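Local atomic coordinates of cellulase (PDB entry 6XSO), a protein that probably hydrolyses internal beta-1,4 bonds of cellulose and related plant polysaccharides such as xylan, as a broad-specificity endoglucanase of glycoside hydrolase family 5, subfamily 4. Residues Ala205-Ala210 / Ser252-Pro257; Val231-Ala236 / Ile264-His269. All coordinates share one frame; numbering follows the deposited sequence.

Contact 1: Ala205-Ala210 / Ser252-Pro257; sequences AINGYA and SKLVIP
The amide of N207 plugs into the backbone of K253-V255 and carries the contact. It leaves helix 196-219 toward the loop that precedes strand 264-270. CG sits anti to the carbonyl carbon (chi1 -66°), which aims it at the loop. The two ends of the amide are used differently. ND2 gives a hydrogen bond to O of K253 at 3.1 Å, and this acceptor lies almost in the plane of the amide. OD1 takes the N-H of V255 at 2.9 Å. That bond is straight at the hydrogen, 164°, but the donor stands well above the carbonyl plane of N207. Two bonds therefore fix both the place and the rotation of the group.

Apolar groups of V255 and L254 flank the amide. The side chains of V255 and N207 cross at about a right angle, and CG2 of V255 comes within 3.4 Å of ND2 of N207. CD1 of L254 approaches OD1 of N207 and also rests against CG2 of I206, 3.8 Å away. The side chains of I206 and L254 cross at about a right angle too. A210 lies one turn after I206; CG of P257 is 3.6 Å from its carbonyl O and further from its CB. A water donates to O of N207 and to O of V255, so it bridges helix and loop beside the direct bonds.

In the TIM barrel of family 5 this joins the helix after the fourth strand to the loop leading into the sixth. P257 also touches V214 of the same helix, and L254 leans on F297 of helix 279-298. The loop has no regular structure here. Instead, O of K253 and N of V255 are bonded by one side-chain amide, and O of V255 by a water, which tie an irregular backbone to a regular helix.

Contact 2: Val231-Ala236 / Ile264-His269; sequences VNTYAA and IAVQVH
V231 and N232 pair in parallel with V266 and Q267. V231 is bonded through both its backbone N and its O: its N donates to O of A265 at 3.0 Å, and its O accepts from N of Q267 at 2.9 Å. T233 continues the pairing, its N bonding to O of Q267 at 3.2 Å. The 231-236 segment then turns, closed by a bond from N of A236 to O of T233. It meets its partner again where N of H269 donates to O of A236 at 2.9 Å.

N232 and Q267 project to the same face of the sheet and lie side by side, their amide planes 47° apart. OD1 of N232 reaches 3.2 Å from CB of Q267. ND2 of N232 bonds to O of N174 and to OE2 of E171, on and just after the neighbouring strand 168-171. The Q267 chain is extended, with CG anti to the backbone N (chi1 168°). Its OE1 accepts NE2 of H269 at 2.8 Å, in the plane of the ring.

These are the fifth and sixth strands of the eight-stranded TIM barrel, and N232, Q267 and H269 lie toward the C-terminal ends of the strands, where family 5 enzymes carry the active site. ND1 of H269 bonds to E175, so both ring nitrogens are held. CB of A236 sits over one face of that ring, 3.5 Å from its centroid, a CH-pi contact.

V231 and V266 lie on the other face, an aliphatic one. CG1 of V231 meets CD1 of I264 at 4.1 Å; the V231 side chain also touches A210 and F213 of helix 196-219. T233 packs its CG2 near CG1 of V266 and CG1 of V268, while its OG1 bonds to O of A237.

Contact 1 is partly buried, in the outer layer of the barrel, while every touching residue of contact 2 is buried nearer the centre of the chain. Their centres are about 10 Å apart. The chain runs from helix 196-219 to strand 229-232, and from the loop at 252-257 to strand 264-270, so each contact holds one part of both connections. They also touch: CB of A210 packs on CG1 of V231, and CD2 of L254 on CG1 of V266. Contact 1 relies on one side-chain amide and a water. Contact 2 relies on backbone pairing, with polar side chains on one face and aliphatic ones on the other, helix-facing side.

Contact 1: Ala205-Ala210 / Ser252-Pro257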
loop_
_atom_site.group_PDB
_atom_site.type_symbol
_atom_site.label_atom_id
_atom_site.label_comp_id
_atom_site.label_asym_id
_atom_site.label_seq_id
_atom_site.Cartn_x
_atom_site.Cartn_y
_atom_site.Cartn_z
ATOM N N ALA A 205 14.898 12.244 2.258
ATOM C CA ALA A 205 14.704 11.362 1.102
ATOM C C ALA A 205 13.241 10.953 0.940
ATOM O O ALA A 205 12.709 10.982 -0.173
ATOM C CB ALA A 205 15.583 10.119 1.233
ATOM N N ILE A 206 12.590 10.541 2.037
ATOM C CA ILE A 206 11.160 10.238 1.983
ATOM C C ILE A 206 10.415 11.415 1.377
ATOM O O ILE A 206 9.591 11.258 0.470
ATOM C CB ILE A 206 10.618 9.897 3.384
ATOM C CG1 ILE A 206 11.146 8.542 3.860
ATOM C CG2 ILE A 206 9.068 9.951 3.353
ATOM C CD1 ILE A 206 10.537 7.354 3.182
ATOM N N ASN A 207 10.671 12.612 1.900
ATOM C CA ASN A 207 9.929 13.779 1.447
ATOM C C ASN A 207 10.266 14.123 0.008
ATOM O O ASN A 207 9.375 14.533 -0.738
ATOM C CB ASN A 207 10.174 14.953 2.383
ATOM C CG ASN A 207 9.617 14.711 3.770
ATOM O OD1 ASN A 207 8.690 13.907 3.952
ATOM N ND2 ASN A 207 10.170 15.397 4.755
ATOM N N GLY A 208 11.515 13.887 -0.398
ATOM C CA GLY A 208 11.898 14.100 -1.785
ATOM C C GLY A 208 11.220 13.135 -2.736
ATOM O O GLY A 208 10.690 13.546 -3.767
ATOM N N TYR A 209 11.225 11.840 -2.401
ATOM C CA TYR A 209 10.528 10.873 -3.248
ATOM C C TYR A 209 9.034 11.186 -3.320
ATOM O O TYR A 209 8.420 11.080 -4.395
ATOM C CB TYR A 209 10.774 9.455 -2.739
ATOM C CG TYR A 209 12.082 8.834 -3.209
ATOM C CD1 TYR A 209 12.277 8.528 -4.553
ATOM C CD2 TYR A 209 13.120 8.543 -2.314
ATOM C CE1 TYR A 209 13.451 7.966 -5.004
ATOM C CE2 TYR A 209 14.296 7.950 -2.756
ATOM C CZ TYR A 209 14.452 7.672 -4.099
ATOM O OH TYR A 209 15.572 7.078 -4.627
ATOM N N ALA A 210 8.436 11.597 -2.200
ATOM C CA ALA A 210 7.017 11.957 -2.197
ATOM C C ALA A 210 6.736 13.119 -3.149
ATOM O O ALA A 210 5.775 13.072 -3.928
ATOM C CB ALA A 210 6.562 12.287 -0.773
ATOM N N SER A 252 5.709 12.598 12.225
ATOM C CA SER A 252 5.876 14.030 12.386
ATOM C C SER A 252 6.848 14.623 11.390
ATOM O O SER A 252 6.805 15.835 11.158
ATOM C CB SER A 252 6.373 14.353 13.791
ATOM O OG SER A 252 7.713 13.924 13.970
ATOM N N LYS A 253 7.726 13.807 10.810
ATOM C CA LYS A 253 8.734 14.288 9.876
ATOM C C LYS A 253 8.332 14.104 8.418
ATOM O O LYS A 253 9.133 14.404 7.520
ATOM C CB LYS A 253 10.075 13.591 10.149
ATOM C CG LYS A 253 10.619 13.754 11.555
ATOM C CD LYS A 253 11.114 15.125 11.830
ATOM C CE LYS A 253 11.711 15.173 13.232
ATOM N NZ LYS A 253 11.936 16.571 13.649
ATOM N N LEU A 254 7.120 13.627 8.157
ATOM C CA LEU A 254 6.605 13.543 6.797
ATOM C C LEU A 254 6.092 14.912 6.378
ATOM O O LEU A 254 5.373 15.573 7.133
ATOM C CB LEU A 254 5.460 12.523 6.742
ATOM C CG LEU A 254 4.855 12.300 5.366
ATOM C CD1 LEU A 254 5.883 11.748 4.376
ATOM C CD2 LEU A 254 3.668 11.365 5.401
ATOM N N VAL A 255 6.487 15.352 5.186
ATOM C CA VAL A 255 6.047 16.620 4.626
ATOM C C VAL A 255 5.146 16.314 3.439
ATOM O O VAL A 255 5.548 15.605 2.501
ATOM C CB VAL A 255 7.234 17.506 4.218
ATOM C CG1 VAL A 255 6.729 18.680 3.379
ATOM C CG2 VAL A 255 8.005 17.988 5.435
ATOM N N ILE A 256 3.915 16.810 3.503
ATOM C CA ILE A 256 2.992 16.670 2.376
ATOM C C ILE A 256 3.477 17.555 1.233
ATOM O O ILE A 256 3.704 18.757 1.444
ATOM C CB ILE A 256 1.578 17.073 2.802
ATOM C CG1 ILE A 256 1.074 16.224 3.975
ATOM C CG2 ILE A 256 0.644 16.964 1.601
ATOM C CD1 ILE A 256 1.054 14.740 3.713
ATOM N N PRO A 257 3.634 17.032 0.016
ATOM C CA PRO A 257 4.200 17.858 -1.054
ATOM C C PRO A 257 3.400 19.120 -1.323
ATOM O O PRO A 257 2.172 19.156 -1.204
ATOM C CB PRO A 257 4.192 16.925 -2.267
ATOM C CG PRO A 257 4.378 15.580 -1.678
ATOM C CD PRO A 257 3.604 15.607 -0.362
HETATM O O HOH W 1 7.286 16.065 0.370
#

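Contact 2: Val231-Ala236 / Ile264-His269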
loop_
_atom_site.group_PDB
_atom_site.type_symbol
_atom_site.label_atom_id
_atom_site.label_comp_id
_atom_site.label_asym_id
_atom_site.label_seq_id
_atom_site.Cartn_x
_atom_site.Cartn_y
_atom_site.Cartn_z
ATOM N N VAL A 231 0.923 8.860 -0.367
ATOM C CA VAL A 231 2.339 8.859 -0.005
ATOM C C VAL A 231 2.487 8.119 1.323
ATOM O O VAL A 231 1.636 8.251 2.216
ATOM C CB VAL A 231 2.954 10.277 0.065
ATOM C CG1 VAL A 231 2.955 10.904 -1.311
ATOM C CG2 VAL A 231 2.233 11.149 1.060
ATOM N N ASN A 232 3.543 7.312 1.438
ATOM C CA ASN A 232 3.765 6.477 2.608
ATOM C C ASN A 232 4.808 7.089 3.545
ATOM O O ASN A 232 5.728 7.804 3.135
ATOM C CB ASN A 232 4.191 5.059 2.209
ATOM C CG ASN A 232 3.094 4.282 1.496
ATOM O OD1 ASN A 232 2.166 4.855 0.949
ATOM N ND2 ASN A 232 3.214 2.963 1.503
ATOM N N THR A 233 4.655 6.800 4.827
ATOM C CA THR A 233 5.670 7.207 5.777
ATOM C C THR A 233 6.923 6.348 5.608
ATOM O O THR A 233 6.890 5.277 4.982
ATOM C CB THR A 233 5.146 6.994 7.190
ATOM O OG1 THR A 233 4.747 5.628 7.313
ATOM C CG2 THR A 233 3.970 7.903 7.494
ATOM N N TYR A 234 8.029 6.812 6.193
ATOM C CA TYR A 234 9.226 6.004 6.385
ATOM C C TYR A 234 8.842 4.605 6.841
ATOM O O TYR A 234 8.159 4.451 7.854
ATOM C CB TYR A 234 10.183 6.660 7.445
ATOM C CG TYR A 234 11.395 5.782 7.649
ATOM C CD1 TYR A 234 11.393 4.764 8.568
ATOM C CD2 TYR A 234 12.532 5.936 6.852
ATOM C CE1 TYR A 234 12.475 3.893 8.683
ATOM C CE2 TYR A 234 13.600 5.087 6.976
ATOM C CZ TYR A 234 13.562 4.067 7.886
ATOM O OH TYR A 234 14.643 3.220 7.975
ATOM N N ALA A 235 9.273 3.576 6.101
ATOM C CA ALA A 235 9.041 2.161 6.404
ATOM C C ALA A 235 7.559 1.769 6.445
ATOM O O ALA A 235 7.224 0.643 6.858
ATOM C CB ALA A 235 9.732 1.706 7.699
ATOM N N ALA A 236 6.663 2.661 6.004
ATOM C CA ALA A 236 5.236 2.531 6.298
ATOM C C ALA A 236 4.988 2.372 7.806
ATOM O O ALA A 236 3.987 1.804 8.249
ATOM C CB ALA A 236 4.587 1.423 5.462
ATOM N N ILE A 264 -4.873 13.931 -1.825
ATOM C CA ILE A 264 -3.697 13.297 -1.237
ATOM C C ILE A 264 -4.095 12.556 0.038
ATOM O O ILE A 264 -4.903 13.046 0.836
ATOM C CB ILE A 264 -2.603 14.355 -0.971
ATOM C CG1 ILE A 264 -1.291 13.686 -0.573
ATOM C CG2 ILE A 264 -3.040 15.340 0.128
ATOM C CD1 ILE A 264 -0.673 12.883 -1.672
ATOM N N ALA A 265 -3.526 11.364 0.209
ATOM C CA ALA A 265 -3.697 10.566 1.408
ATOM C C ALA A 265 -2.337 10.060 1.868
ATOM O O ALA A 265 -1.380 9.996 1.090
ATOM C CB ALA A 265 -4.605 9.362 1.149
ATOM N N VAL A 266 -2.254 9.702 3.154
ATOM C CA VAL A 266 -1.039 9.151 3.750
ATOM C C VAL A 266 -1.294 7.699 4.113
ATOM O O VAL A 266 -2.369 7.355 4.625
ATOM C CB VAL A 266 -0.591 9.962 4.983
ATOM C CG1 VAL A 266 0.519 9.246 5.779
ATOM C CG2 VAL A 266 -0.137 11.352 4.541
ATOM N N GLN A 267 -0.306 6.847 3.859
ATOM C CA GLN A 267 -0.441 5.427 4.149
ATOM C C GLN A 267 0.621 4.932 5.121
ATOM O O GLN A 267 1.802 5.287 5.025
ATOM C CB GLN A 267 -0.400 4.582 2.848
ATOM C CG GLN A 267 -0.241 3.074 3.097
ATOM C CD GLN A 267 -0.298 2.195 1.856
ATOM O OE1 GLN A 267 -0.018 1.004 1.934
ATOM N NE2 GLN A 267 -0.684 2.767 0.725
ATOM N N VAL A 268 0.162 4.086 6.047
ATOM C CA VAL A 268 0.988 3.330 6.964
ATOM C C VAL A 268 0.525 1.876 6.917
ATOM O O VAL A 268 -0.537 1.557 6.380
ATOM C CB VAL A 268 0.873 3.859 8.398
ATOM C CG1 VAL A 268 1.211 5.350 8.450
ATOM C CG2 VAL A 268 -0.536 3.613 8.963
ATOM N N HIS A 269 1.354 0.996 7.484
ATOM C CA HIS A 269 1.009 -0.414 7.659
ATOM C C HIS A 269 0.967 -0.723 9.148
ATOM O O HIS A 269 1.553 -0.007 9.963
ATOM C CB HIS A 269 2.035 -1.305 6.961
ATOM C CG HIS A 269 2.099 -1.076 5.482
ATOM N ND1 HIS A 269 3.139 -1.524 4.696
ATOM C CD2 HIS A 269 1.251 -0.429 4.653
ATOM C CE1 HIS A 269 2.924 -1.167 3.440
ATOM N NE2 HIS A 269 1.799 -0.476 3.393
#